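Local coordinates for putative cell adhesion protein (PDB 3LIU) that probably serves as a fimbrillin of the FimA/Mfa1 family, building adhesive pili on the surface of a bacterium from the human microbiome, at residues Val48-Val53 with Val58-Asp63; Val87-Ala92 with Thr98-Ala103; Lys130-Thr135 with Asn142-Asp147. All coordinates share one frame; numbering follows the deposited sequence. Where two conformers were deposited one is given.

Interaction 1. Residues Val48-Val53 with Val58-Asp63; sequences VGVFGV and VIYTKD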
ATOM      1  N   VAL A  48      16.788   9.530  -7.838  1.00 14.03           N
ATOM      2  CA  VAL A  48      17.776   9.638  -6.770  1.00 15.12           C
ATOM      3  C   VAL A  48      17.864  11.105  -6.338  1.00 10.54           C
ATOM      4  O   VAL A  48      18.012  12.023  -7.164  1.00 10.24           O
ATOM      5  CB  VAL A  48      19.144   9.134  -7.249  1.00 13.90           C
ATOM      6  CG1 VAL A  48      20.202   9.258  -6.145  1.00 11.51           C
ATOM      7  CG2 VAL A  48      19.041   7.667  -7.772  1.00 13.50           C
ATOM      8  N   GLY A  49      17.720  11.331  -5.046  1.00  9.69           N
ATOM      9  CA  GLY A  49      17.891  12.670  -4.493  1.00 11.81           C
ATOM     10  C   GLY A  49      19.152  12.665  -3.670  1.00 11.39           C
ATOM     11  O   GLY A  49      19.280  11.843  -2.726  1.00 10.63           O
ATOM     12  N   VAL A  50      20.079  13.557  -4.012  1.00  9.72           N
ATOM     13  CA  VAL A  50      21.339  13.701  -3.245  1.00 11.39           C
ATOM     14  C   VAL A  50      21.363  15.099  -2.602  1.00 11.74           C
ATOM     15  O   VAL A  50      21.355  16.097  -3.319  1.00 11.38           O
ATOM     16  CB  VAL A  50      22.554  13.586  -4.203  1.00 11.48           C
ATOM     17  CG1 VAL A  50      23.880  13.556  -3.418  1.00  9.74           C
ATOM     18  CG2 VAL A  50      22.434  12.344  -5.066  1.00  7.79           C
ATOM     19  N   PHE A  51      21.406  15.173  -1.277  1.00 11.05           N
ATOM     20  CA  PHE A  51      21.291  16.455  -0.565  1.00 13.56           C
ATOM     21  C   PHE A  51      22.513  16.671   0.336  1.00 14.80           C
ATOM     22  O   PHE A  51      22.723  15.983   1.351  1.00 14.88           O
ATOM     23  CB  PHE A  51      19.963  16.512   0.228  1.00 14.84           C
ATOM     24  CG  PHE A  51      18.729  16.435  -0.643  1.00 16.29           C
ATOM     25  CD1 PHE A  51      18.143  17.574  -1.168  1.00 18.29           C
ATOM     26  CD2 PHE A  51      18.168  15.215  -0.953  1.00 13.66           C
ATOM     27  CE1 PHE A  51      16.994  17.485  -1.972  1.00 18.06           C
ATOM     28  CE2 PHE A  51      17.062  15.116  -1.743  1.00 15.97           C
ATOM     29  CZ  PHE A  51      16.461  16.251  -2.258  1.00 20.05           C
ATOM     30  N   GLY A  52      23.350  17.613  -0.056  1.00 14.43           N
ATOM     31  CA  GLY A  52      24.581  17.859   0.685  1.00 18.16           C
ATOM     32  C   GLY A  52      24.247  18.458   2.033  1.00 18.39           C
ATOM     33  O   GLY A  52      23.244  19.129   2.175  1.00 17.38           O
ATOM     34  N   VAL A  53      25.080  18.217   3.034  1.00 21.92           N
ATOM     35  CA  VAL A  53      24.771  18.734   4.365  1.00 20.79           C
ATOM     36  C   VAL A  53      24.816  20.265   4.391  1.00 21.02           C
ATOM     37  O   VAL A  53      24.177  20.851   5.215  1.00 22.56           O
ATOM     38  CB  VAL A  53      25.719  18.173   5.449  1.00 23.46           C
ATOM     39  CG1 VAL A  53      25.442  16.698   5.647  1.00 19.38           C
ATOM     40  CG2 VAL A  53      27.153  18.437   5.084  1.00 15.50           C
ATOM     41  N   VAL A  58      21.236  17.600  -5.746  1.00 15.07           N
ATOM     42  CA  VAL A  58      21.161  17.072  -7.092  1.00 14.39           C
ATOM     43  C   VAL A  58      20.132  15.964  -7.096  1.00 14.53           C
ATOM     44  O   VAL A  58      20.258  14.983  -6.333  1.00 14.93           O
ATOM     45  CB  VAL A  58      22.509  16.509  -7.571  1.00 14.93           C
ATOM     46  CG1 VAL A  58      22.422  16.090  -9.016  1.00 15.15           C
ATOM     47  CG2 VAL A  58      23.610  17.573  -7.437  1.00 19.09           C
ATOM     48  N   ILE A  59      19.109  16.112  -7.931  1.00 12.97           N
ATOM     49  CA  ILE A  59      18.054  15.090  -8.083  1.00 12.60           C
ATOM     50  C   ILE A  59      17.894  14.735  -9.542  1.00 12.99           C
ATOM     51  O   ILE A  59      17.866  15.626 -10.383  1.00  9.05           O
ATOM     52  CB  ILE A  59      16.678  15.579  -7.588  1.00 14.48           C
ATOM     53  CG1 ILE A  59      16.767  16.047  -6.118  1.00 17.68           C
ATOM     54  CG2 ILE A  59      15.597  14.455  -7.769  1.00 11.03           C
ATOM     55  CD1 ILE A  59      16.560  17.493  -5.895  1.00 17.04           C
ATOM     56  N   TYR A  60      17.798  13.444  -9.847  1.00 12.22           N
ATOM     57  CA  TYR A  60      17.694  12.987 -11.220  1.00 11.78           C
ATOM     58  C   TYR A  60      16.933  11.692 -11.316  1.00 11.38           C
ATOM     59  O   TYR A  60      16.838  10.936 -10.342  1.00 11.30           O
ATOM     60  CB  TYR A  60      19.073  12.790 -11.846  1.00 13.72           C
ATOM     61  CG  TYR A  60      19.966  11.865 -11.064  1.00 12.46           C
ATOM     62  CD1 TYR A  60      20.636  12.319  -9.941  1.00 13.73           C
ATOM     63  CD2 TYR A  60      20.162  10.543 -11.451  1.00 11.56           C
ATOM     64  CE1 TYR A  60      21.493  11.481  -9.212  1.00 16.21           C
ATOM     65  CE2 TYR A  60      21.018   9.692 -10.715  1.00 11.14           C
ATOM     66  CZ  TYR A  60      21.655  10.186  -9.585  1.00 16.08           C
ATOM     67  OH  TYR A  60      22.489   9.412  -8.834  1.00 17.28           O
ATOM     68  N   THR A  61      16.432  11.414 -12.513  1.00 10.97           N
ATOM     69  CA  THR A  61      15.691  10.173 -12.797  1.00 12.95           C
ATOM     70  C   THR A  61      16.248   9.529 -14.059  1.00 14.25           C
ATOM     71  O   THR A  61      16.449  10.205 -15.068  1.00 16.63           O
ATOM     72  CB  THR A  61      14.169  10.396 -12.968  1.00 12.86           C
ATOM     73  OG1 THR A  61      13.609  10.897 -11.755  1.00 13.79           O
ATOM     74  CG2 THR A  61      13.422   9.039 -13.296  1.00 11.49           C
ATOM     75  N   LYS A  62      16.506   8.236 -13.984  1.00 12.53           N
ATOM     76  CA  LYS A  62      17.021   7.451 -15.091  1.00 13.55           C
ATOM     77  C   LYS A  62      16.328   6.108 -15.113  1.00 14.74           C
ATOM     78  O   LYS A  62      15.710   5.662 -14.128  1.00 13.67           O
ATOM     79  CB  LYS A  62      18.536   7.213 -14.971  1.00 14.20           C
ATOM     80  CG  LYS A  62      19.342   8.531 -14.948  1.00 20.92           C
ATOM     81  CD  LYS A  62      20.838   8.362 -14.934  1.00 29.76           C
ATOM     82  CE  LYS A  62      21.516   9.716 -15.270  1.00 25.44           C
ATOM     83  NZ  LYS A  62      22.891   9.786 -14.720  1.00 40.42           N
ATOM     84  N   ASP A  63      16.388   5.478 -16.268  1.00 16.23           N
ATOM     85  CA  ASP A  63      15.878   4.117 -16.402  1.00 18.56           C
ATOM     86  C   ASP A  63      16.847   3.230 -15.667  1.00 18.69           C
ATOM     87  O   ASP A  63      18.093   3.462 -15.701  1.00 16.35           O
ATOM     88  CB  ASP A  63      15.748   3.717 -17.888  1.00 18.26           C
ATOM     89  CG  ASP A  63      14.566   4.388 -18.556  1.00 24.19           C
ATOM     90  OD1 ASP A  63      13.708   4.965 -17.858  1.00 25.44           O
ATOM     91  OD2 ASP A  63      14.485   4.349 -19.786  1.00 30.40           O
TER
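Val-48 and Tyr-60 face each other in a beta hairpin, formed by strands 45-52 and 57-66 of the FimA-type region. They are an antiparallel hydrogen-bonded pair, and so are Val-50 and Val-58. Gly-49 and Ile-59 make the non-hydrogen-bonded pair between them. Each hydrogen-bonded pair is closed by two backbone bonds. The shortest runs from Val-50 N to Val-58 O, at 2.7 Å. The side chains of Val-48, Val-50, Val-58 and Tyr-60 share one face of the sheet. There the Tyr-60 ring lies alongside Val-48. CG of Tyr-60 sits between its backbone N and carbonyl carbon (chi1 55°), which swings the ring toward strand 45-52. Val-48 CB then makes a CH-pi contact over one ring face, 4.0 Å from the centroid. Val-48 CG1 reaches Tyr-60 OH at 3.5 Å. Val-50 CG2 comes to the ring edge, near its plane. A serine in place of Tyr-60 would probably leave Val-48 without its aromatic cover and open a gap beside Val-50. Ile-59 occupies the other face. Its CB lies 3.8 Å from Val-48 O, and CG2 comes nearer to the same oxygen. CG1 leans toward strand 45-52 and rests 3.9 Å from Gly-49 CA. At the tip, CD1 meets Phe-51 CZ at 3.8 Å, approaching the ring obliquely. Gly-49 has no room for a side chain here: a CB would come within 2.8 Å of Phe-51 CE2.

Interaction 2. Residues Val87-Ala92 with Thr98-Ala103; sequences VVVANA and TELAKA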
ATOM      1  N   VAL A  87      18.458   9.383  -1.068  1.00 14.24           N
ATOM      2  CA  VAL A  87      17.272   8.543  -1.053  0.50 12.42           C
ATOM      3  C   VAL A  87      16.915   8.153  -2.497  1.00 14.41           C
ATOM      4  O   VAL A  87      17.085   8.930  -3.438  1.00 13.91           O
ATOM      5  CB  VAL A  87      16.087   9.224  -0.292  0.50 11.65           C
ATOM      6  CG1 VAL A  87      15.854  10.669  -0.776  0.50  6.02           C
ATOM      7  CG2 VAL A  87      14.797   8.387  -0.400  0.50 11.22           C
ATOM      8  N   VAL A  88      16.440   6.932  -2.667  1.00 15.81           N
ATOM      9  CA  VAL A  88      16.135   6.404  -3.962  1.00 14.43           C
ATOM     10  C   VAL A  88      14.667   6.057  -3.985  1.00 14.87           C
ATOM     11  O   VAL A  88      14.163   5.393  -3.069  1.00 12.25           O
ATOM     12  CB  VAL A  88      16.959   5.131  -4.211  1.00 17.75           C
ATOM     13  CG1 VAL A  88      16.665   4.525  -5.600  1.00 19.10           C
ATOM     14  CG2 VAL A  88      18.431   5.449  -4.038  1.00 18.76           C
ATOM     15  N   VAL A  89      13.992   6.483  -5.053  1.00 12.53           N
ATOM     16  CA  VAL A  89      12.613   6.156  -5.299  1.00  9.07           C
ATOM     17  C   VAL A  89      12.492   5.395  -6.617  1.00 11.44           C
ATOM     18  O   VAL A  89      12.902   5.867  -7.671  1.00 13.00           O
ATOM     19  CB  VAL A  89      11.711   7.438  -5.358  1.00 11.71           C
ATOM     20  CG1 VAL A  89      10.234   7.043  -5.749  1.00  9.19           C
ATOM     21  CG2 VAL A  89      11.731   8.186  -4.008  1.00  7.70           C
ATOM     22  N   ALA A  90      11.886   4.227  -6.577  1.00 11.16           N
ATOM     23  CA  ALA A  90      11.581   3.467  -7.801  1.00 11.87           C
ATOM     24  C   ALA A  90      10.194   3.777  -8.315  1.00 11.43           C
ATOM     25  O   ALA A  90       9.231   3.874  -7.538  1.00  8.64           O
ATOM     26  CB  ALA A  90      11.705   1.932  -7.555  1.00  8.74           C
ATOM     27  N   ASN A  91      10.101   3.887  -9.641  1.00 13.44           N
ATOM     28  CA  ASN A  91       8.829   3.885 -10.369  1.00 11.67           C
ATOM     29  C   ASN A  91       7.949   5.120 -10.082  1.00 13.50           C
ATOM     30  O   ASN A  91       6.737   5.037 -10.074  1.00 14.21           O
ATOM     31  CB  ASN A  91       8.066   2.584 -10.096  1.00 12.93           C
ATOM     32  CG  ASN A  91       8.846   1.340 -10.541  1.00 13.41           C
ATOM     33  OD1 ASN A  91       9.541   1.379 -11.538  1.00 17.50           O
ATOM     34  ND2 ASN A  91       8.772   0.256  -9.757  1.00  9.87           N
ATOM     35  N   ALA A  92       8.570   6.255  -9.801  1.00 14.15           N
ATOM     36  CA  ALA A  92       7.814   7.485  -9.604  1.00 13.92           C
ATOM     37  C   ALA A  92       7.068   7.865 -10.881  1.00 12.13           C
ATOM     38  O   ALA A  92       7.644   7.856 -11.990  1.00  9.79           O
ATOM     39  CB  ALA A  92       8.722   8.618  -9.146  1.00  8.43           C
ATOM     40  N   THR A  98       9.111  15.182 -11.377  1.00 11.95           N
ATOM     41  CA  THR A  98       9.370  16.592 -11.419  1.00 11.06           C
ATOM     42  C   THR A  98       9.220  17.223 -10.058  1.00 11.97           C
ATOM     43  O   THR A  98      10.050  18.060  -9.650  1.00 12.91           O
ATOM     44  CB  THR A  98       8.441  17.284 -12.417  1.00 12.09           C
ATOM     45  OG1 THR A  98       8.709  16.764 -13.713  1.00 13.67           O
ATOM     46  CG2 THR A  98       8.709  18.790 -12.424  1.00 10.07           C
ATOM     47  N   GLU A  99       8.184  16.823  -9.340  1.00 11.17           N
ATOM     48  CA  GLU A  99       8.016  17.292  -7.963  1.00 15.70           C
ATOM     49  C   GLU A  99       9.248  16.956  -7.114  1.00 13.85           C
ATOM     50  O   GLU A  99       9.747  17.796  -6.384  1.00  8.77           O
ATOM     51  CB  GLU A  99       6.756  16.688  -7.335  1.00 14.94           C
ATOM     52  CG  GLU A  99       5.464  17.244  -7.922  1.00 20.28           C
ATOM     53  CD  GLU A  99       4.202  16.680  -7.271  1.00 26.95           C
ATOM     54  OE1 GLU A  99       4.281  15.832  -6.378  1.00 30.72           O
ATOM     55  OE2 GLU A  99       3.099  17.093  -7.658  1.00 33.05           O
ATOM     56  N   LEU A 100       9.738  15.728  -7.250  1.00 11.35           N
ATOM     57  CA  LEU A 100      10.918  15.322  -6.532  1.00 12.48           C
ATOM     58  C   LEU A 100      12.124  16.175  -6.987  1.00 10.94           C
ATOM     59  O   LEU A 100      12.938  16.576  -6.159  1.00 12.32           O
ATOM     60  CB  LEU A 100      11.167  13.811  -6.701  1.00 11.85           C
ATOM     61  CG  LEU A 100      10.207  12.798  -6.036  1.00 11.17           C
ATOM     62  CD1 LEU A 100      10.544  11.359  -6.547  1.00  6.06           C
ATOM     63  CD2 LEU A 100      10.183  12.852  -4.481  1.00  5.49           C
ATOM     64  N   ALA A 101      12.215  16.494  -8.280  1.00  9.57           N
ATOM     65  CA  ALA A 101      13.360  17.229  -8.793  1.00  8.17           C
ATOM     66  C   ALA A 101      13.340  18.694  -8.286  1.00 13.53           C
ATOM     67  O   ALA A 101      14.366  19.369  -8.301  1.00 13.65           O
ATOM     68  CB  ALA A 101      13.408  17.170 -10.300  1.00 10.68           C
ATOM     69  N   LYS A 102      12.184  19.172  -7.817  1.00 13.63           N
ATOM     70  CA  LYS A 102      12.105  20.512  -7.255  1.00 13.94           C
ATOM     71  C   LYS A 102      12.360  20.566  -5.754  1.00 14.35           C
ATOM     72  O   LYS A 102      12.474  21.651  -5.222  1.00 16.48           O
ATOM     73  CB  LYS A 102      10.740  21.140  -7.565  1.00 15.47           C
ATOM     74  CG  LYS A 102      10.472  21.412  -9.035  1.00 17.95           C
ATOM     75  CD  LYS A 102       8.968  21.594  -9.314  1.00 23.72           C
ATOM     76  CE  LYS A 102       8.703  22.431 -10.577  1.00 21.16           C
ATOM     77  NZ  LYS A 102       7.220  22.717 -10.739  1.00 29.99           N
ATOM     78  N   ALA A 103      12.479  19.426  -5.073  1.00 12.37           N
ATOM     79  CA  ALA A 103      12.875  19.412  -3.656  1.00 15.14           C
ATOM     80  C   ALA A 103      14.178  20.184  -3.375  1.00 15.93           C
ATOM     81  O   ALA A 103      15.175  20.059  -4.106  1.00 15.75           O
ATOM     82  CB  ALA A 103      13.048  17.968  -3.132  1.00 13.07           C
TER
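Val-89, Ala-92 and Leu-100 meet through methyl groups alone, and no flat group of either segment takes part. The aromatic ring nearby belongs to Phe-109 of helix 106-110, which packs on Val-89. Leu-100 supplies the whole helical side of the contact. Its CG stands anti to its carbonyl carbon (chi1 -69°), and the extended chi2 of 171° carries CD1 out toward the strand. CD1 lies 4.2 Å from Val-89 CG2 and the same distance from Ala-92 CB. One methyl thus touches both the last part of the strand and the loop after it. The fit is loose van der Waals contact, with little area buried between the two segments. Leu-100 also touches Thr-47 of strand 45-52, the neighbour of strand 82-90 in the sheet, so its side chain lies against two adjacent strands. Ala-92 O is hydrogen-bonded to Gln-97 NE2, which links the loop to the helix. Helix 94-101 is reached through a short loop after strand 82-90 and turns back toward the strand it has just left. The contact is that of a short helix packed through one leucine against the face of a beta sheet, here the sheet of the FimA-type region.

Interaction 3. Residues Lys130-Thr135 with Asn142-Asp147; sequences KVLDVT and NYIGYD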
ATOM      1  N   LYS A 130      15.596   3.805   2.443  1.00 12.67           N
ATOM      2  CA  LYS A 130      15.741   4.704   3.592  1.00 13.33           C
ATOM      3  C   LYS A 130      16.634   5.836   3.192  1.00 12.48           C
ATOM      4  O   LYS A 130      17.213   5.810   2.095  1.00 11.80           O
ATOM      5  CB  LYS A 130      16.356   3.967   4.761  1.00 15.98           C
ATOM      6  CG  LYS A 130      17.866   3.654   4.642  1.00 18.32           C
ATOM      7  CD  LYS A 130      18.382   3.047   5.961  1.00 24.57           C
ATOM      8  CE  LYS A 130      19.714   2.297   5.829  1.00 28.68           C
ATOM      9  NZ  LYS A 130      20.277   2.149   7.212  1.00 36.15           N
ATOM     10  N   VAL A 131      16.806   6.810   4.083  1.00 10.44           N
ATOM     11  CA  VAL A 131      17.748   7.879   3.829  1.00 13.45           C
ATOM     12  C   VAL A 131      19.161   7.420   4.189  1.00 14.60           C
ATOM     13  O   VAL A 131      19.376   6.978   5.303  1.00 13.94           O
ATOM     14  CB  VAL A 131      17.386   9.172   4.617  1.00 16.02           C
ATOM     15  CG1 VAL A 131      18.437  10.243   4.418  1.00 15.46           C
ATOM     16  CG2 VAL A 131      16.014   9.712   4.175  1.00 14.49           C
ATOM     17  N   LEU A 132      20.085   7.498   3.229  1.00 12.06           N
ATOM     18  CA  LEU A 132      21.480   7.063   3.397  1.00 16.79           C
ATOM     19  C   LEU A 132      22.348   8.246   3.747  1.00 16.66           C
ATOM     20  O   LEU A 132      22.104   9.362   3.287  1.00 18.81           O
ATOM     21  CB  LEU A 132      22.019   6.425   2.090  1.00 16.78           C
ATOM     22  CG  LEU A 132      21.121   5.347   1.461  1.00 20.42           C
ATOM     23  CD1 LEU A 132      21.664   4.801   0.134  1.00 20.89           C
ATOM     24  CD2 LEU A 132      20.969   4.227   2.433  1.00 19.65           C
ATOM     25  N   ASP A 133      23.347   8.024   4.580  1.00 14.61           N
ATOM     26  CA  ASP A 133      24.347   9.044   4.853  1.00 17.92           C
ATOM     27  C   ASP A 133      25.708   8.606   4.306  1.00 15.51           C
ATOM     28  O   ASP A 133      26.244   7.620   4.761  1.00 19.20           O
ATOM     29  CB  ASP A 133      24.427   9.303   6.369  1.00 19.17           C
ATOM     30  CG  ASP A 133      25.499  10.327   6.728  1.00 28.25           C
ATOM     31  OD1 ASP A 133      25.495  11.436   6.141  1.00 36.12           O
ATOM     32  OD2 ASP A 133      26.342  10.025   7.592  1.00 41.99           O
ATOM     33  N   VAL A 134      26.274   9.350   3.376  1.00 11.52           N
ATOM     34  CA  VAL A 134      27.538   9.002   2.749  1.00 13.89           C
ATOM     35  C   VAL A 134      28.445  10.222   2.592  1.00 15.28           C
ATOM     36  O   VAL A 134      27.985  11.373   2.602  1.00 15.34           O
ATOM     37  CB  VAL A 134      27.315   8.375   1.349  1.00 16.60           C
ATOM     38  CG1 VAL A 134      26.477   7.107   1.467  1.00  9.67           C
ATOM     39  CG2 VAL A 134      26.691   9.387   0.377  1.00 15.63           C
ATOM     40  N   THR A 135      29.738   9.975   2.453  1.00 16.48           N
ATOM     41  CA  THR A 135      30.676  11.052   2.095  1.00 18.36           C
ATOM     42  C   THR A 135      31.192  10.818   0.684  1.00 18.55           C
ATOM     43  O   THR A 135      31.873   9.829   0.406  1.00 17.24           O
ATOM     44  CB  THR A 135      31.807  11.182   3.115  1.00 19.66           C
ATOM     45  OG1 THR A 135      31.211  11.419   4.387  1.00 19.17           O
ATOM     46  CG2 THR A 135      32.785  12.355   2.752  1.00 17.54           C
ATOM     47  N   ASN A 142      31.978   7.791  -7.283  1.00 15.78           N
ATOM     48  CA  ASN A 142      31.487   7.213  -6.033  1.00 16.03           C
ATOM     49  C   ASN A 142      30.412   6.177  -6.321  1.00 15.69           C
ATOM     50  O   ASN A 142      29.472   6.443  -7.082  1.00 14.06           O
ATOM     51  CB  ASN A 142      30.906   8.267  -5.100  1.00 17.79           C
ATOM     52  CG  ASN A 142      31.948   9.224  -4.601  1.00 16.66           C
ATOM     53  OD1 ASN A 142      32.562   9.000  -3.552  1.00 15.82           O
ATOM     54  ND2 ASN A 142      32.155  10.297  -5.338  1.00 11.56           N
ATOM     55  N   TYR A 143      30.537   5.018  -5.681  1.00 10.47           N
ATOM     56  CA  TYR A 143      29.564   3.959  -5.862  1.00 12.32           C
ATOM     57  C   TYR A 143      28.737   3.771  -4.585  1.00 11.62           C
ATOM     58  O   TYR A 143      29.271   3.852  -3.466  1.00 13.04           O
ATOM     59  CB  TYR A 143      30.291   2.655  -6.208  1.00 14.01           C
ATOM     60  CG  TYR A 143      31.006   2.656  -7.532  1.00 13.56           C
ATOM     61  CD1 TYR A 143      30.295   2.520  -8.705  1.00 20.97           C
ATOM     62  CD2 TYR A 143      32.392   2.753  -7.599  1.00 15.75           C
ATOM     63  CE1 TYR A 143      30.919   2.523  -9.910  1.00 20.38           C
ATOM     64  CE2 TYR A 143      33.035   2.748  -8.811  1.00 20.56           C
ATOM     65  CZ  TYR A 143      32.277   2.637  -9.966  1.00 22.24           C
ATOM     66  OH  TYR A 143      32.845   2.620 -11.205  1.00 21.23           O
ATOM     67  N   ILE A 144      27.436   3.542  -4.755  1.00 14.07           N
ATOM     68  CA  ILE A 144      26.580   3.134  -3.661  1.00 11.45           C
ATOM     69  C   ILE A 144      25.893   1.843  -4.026  1.00 12.19           C
ATOM     70  O   ILE A 144      25.069   1.776  -4.966  1.00 11.95           O
ATOM     71  CB  ILE A 144      25.548   4.213  -3.307  1.00 13.93           C
ATOM     72  CG1 ILE A 144      26.278   5.489  -2.877  1.00 13.08           C
ATOM     73  CG2 ILE A 144      24.576   3.687  -2.222  1.00 11.27           C
ATOM     74  CD1 ILE A 144      25.351   6.692  -2.600  1.00 15.01           C
ATOM     75  N   GLY A 145      26.239   0.803  -3.279  1.00 12.72           N
ATOM     76  CA  GLY A 145      25.610  -0.497  -3.422  1.00 11.92           C
ATOM     77  C   GLY A 145      26.380  -1.521  -4.234  1.00 12.94           C
ATOM     78  O   GLY A 145      25.834  -2.584  -4.537  1.00 16.81           O
ATOM     79  N   TYR A 146      27.644  -1.232  -4.559  1.00 11.98           N
ATOM     80  CA  TYR A 146      28.419  -2.094  -5.454  1.00 14.13           C
ATOM     81  C   TYR A 146      29.384  -3.015  -4.721  1.00 16.98           C
ATOM     82  O   TYR A 146      30.099  -3.794  -5.353  1.00 19.14           O
ATOM     83  CB  TYR A 146      29.197  -1.233  -6.444  1.00 11.76           C
ATOM     84  CG  TYR A 146      28.381  -0.657  -7.543  1.00 15.75           C
ATOM     85  CD1 TYR A 146      27.546   0.441  -7.323  1.00 19.81           C
ATOM     86  CD2 TYR A 146      28.444  -1.192  -8.823  1.00 21.25           C
ATOM     87  CE1 TYR A 146      26.804   0.986  -8.366  1.00 21.71           C
ATOM     88  CE2 TYR A 146      27.719  -0.650  -9.866  1.00 19.51           C
ATOM     89  CZ  TYR A 146      26.885   0.422  -9.628  1.00 21.02           C
ATOM     90  OH  TYR A 146      26.173   0.940 -10.682  1.00 26.20           O
ATOM     91  N   ASP A 147      29.430  -2.926  -3.398  1.00 17.87           N
ATOM     92  CA  ASP A 147      30.271  -3.831  -2.612  1.00 19.30           C
ATOM     93  C   ASP A 147      29.744  -3.894  -1.190  1.00 20.28           C
ATOM     94  O   ASP A 147      28.939  -3.048  -0.782  1.00 17.72           O
ATOM     95  CB  ASP A 147      31.698  -3.332  -2.610  1.00 18.14           C
ATOM     96  CG  ASP A 147      32.705  -4.433  -2.387  1.00 22.58           C
ATOM     97  OD1 ASP A 147      32.302  -5.604  -2.229  1.00 21.24           O
ATOM     98  OD2 ASP A 147      33.898  -4.101  -2.368  1.00 22.73           O
TER
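Leu-132 and Ile-144 are buried between strands 127-136 and 141-144. The two side chains run in opposite senses, one alongside the other, and Leu-132 CD1 touches Ile-144 CG2 at 3.9 Å. The other branch of Ile-144 goes to a second residue. CG1 is anti to the carbonyl carbon (chi1 -61°), and CD1 at its end lies 4.2 Å from Val-134 CG2. Ile-144 therefore sets one branch against each of two alternate residues of the facing strand. Tyr-164 touches both Leu-132 and Ile-144, and Leu-19 of strand 16-24 packs on Ile-144. Next come the polar groups that place the strands. Asn-142 OD1 accepts from Val-137 N, and ND2 donates to Gln-18 O, so this amide links the turn after strand 127-136 to strand 16-24. Backbone bonds join Leu-132 to Val-86 and Val-134 to Ala-84, and Asn-142 to Gln-18 and Ala-20. Each strand is thus paired with a neighbour of its own. Strands 132-135 and 142-144 run nearly antiparallel, at 158°, but their axes stay 9.5 Å apart, too far for backbone pairing. Such spacing, filled by aliphatic side chains, is that of facing layers in a beta sandwich, consistent with the transthyretin-like fold of FimA proteins.

All three contacts are largely buried and lie within the FimA-type region. Interaction 1 joins neighbouring strands, so its chemistry is mainly backbone hydrogen bonding. Interactions 2 and 3 rest on aliphatic side chains, one between a helix and a strand with its following loop, the other between facing strands. Interactions 1 and 2 touch, with centres about 8 Å apart. A backbone hydrogen bond joins Gly-49 N to Val-87 O, and Ile-59 CD1 packs on the backbone of Leu-100 and Ala-103. The helix thus lies over the hairpin as well. Interaction 3 touches neither, although strand 127-136 neighbours strand 82-90 of interaction 2. The centres of interactions 2 and 3 are about 17 Å apart.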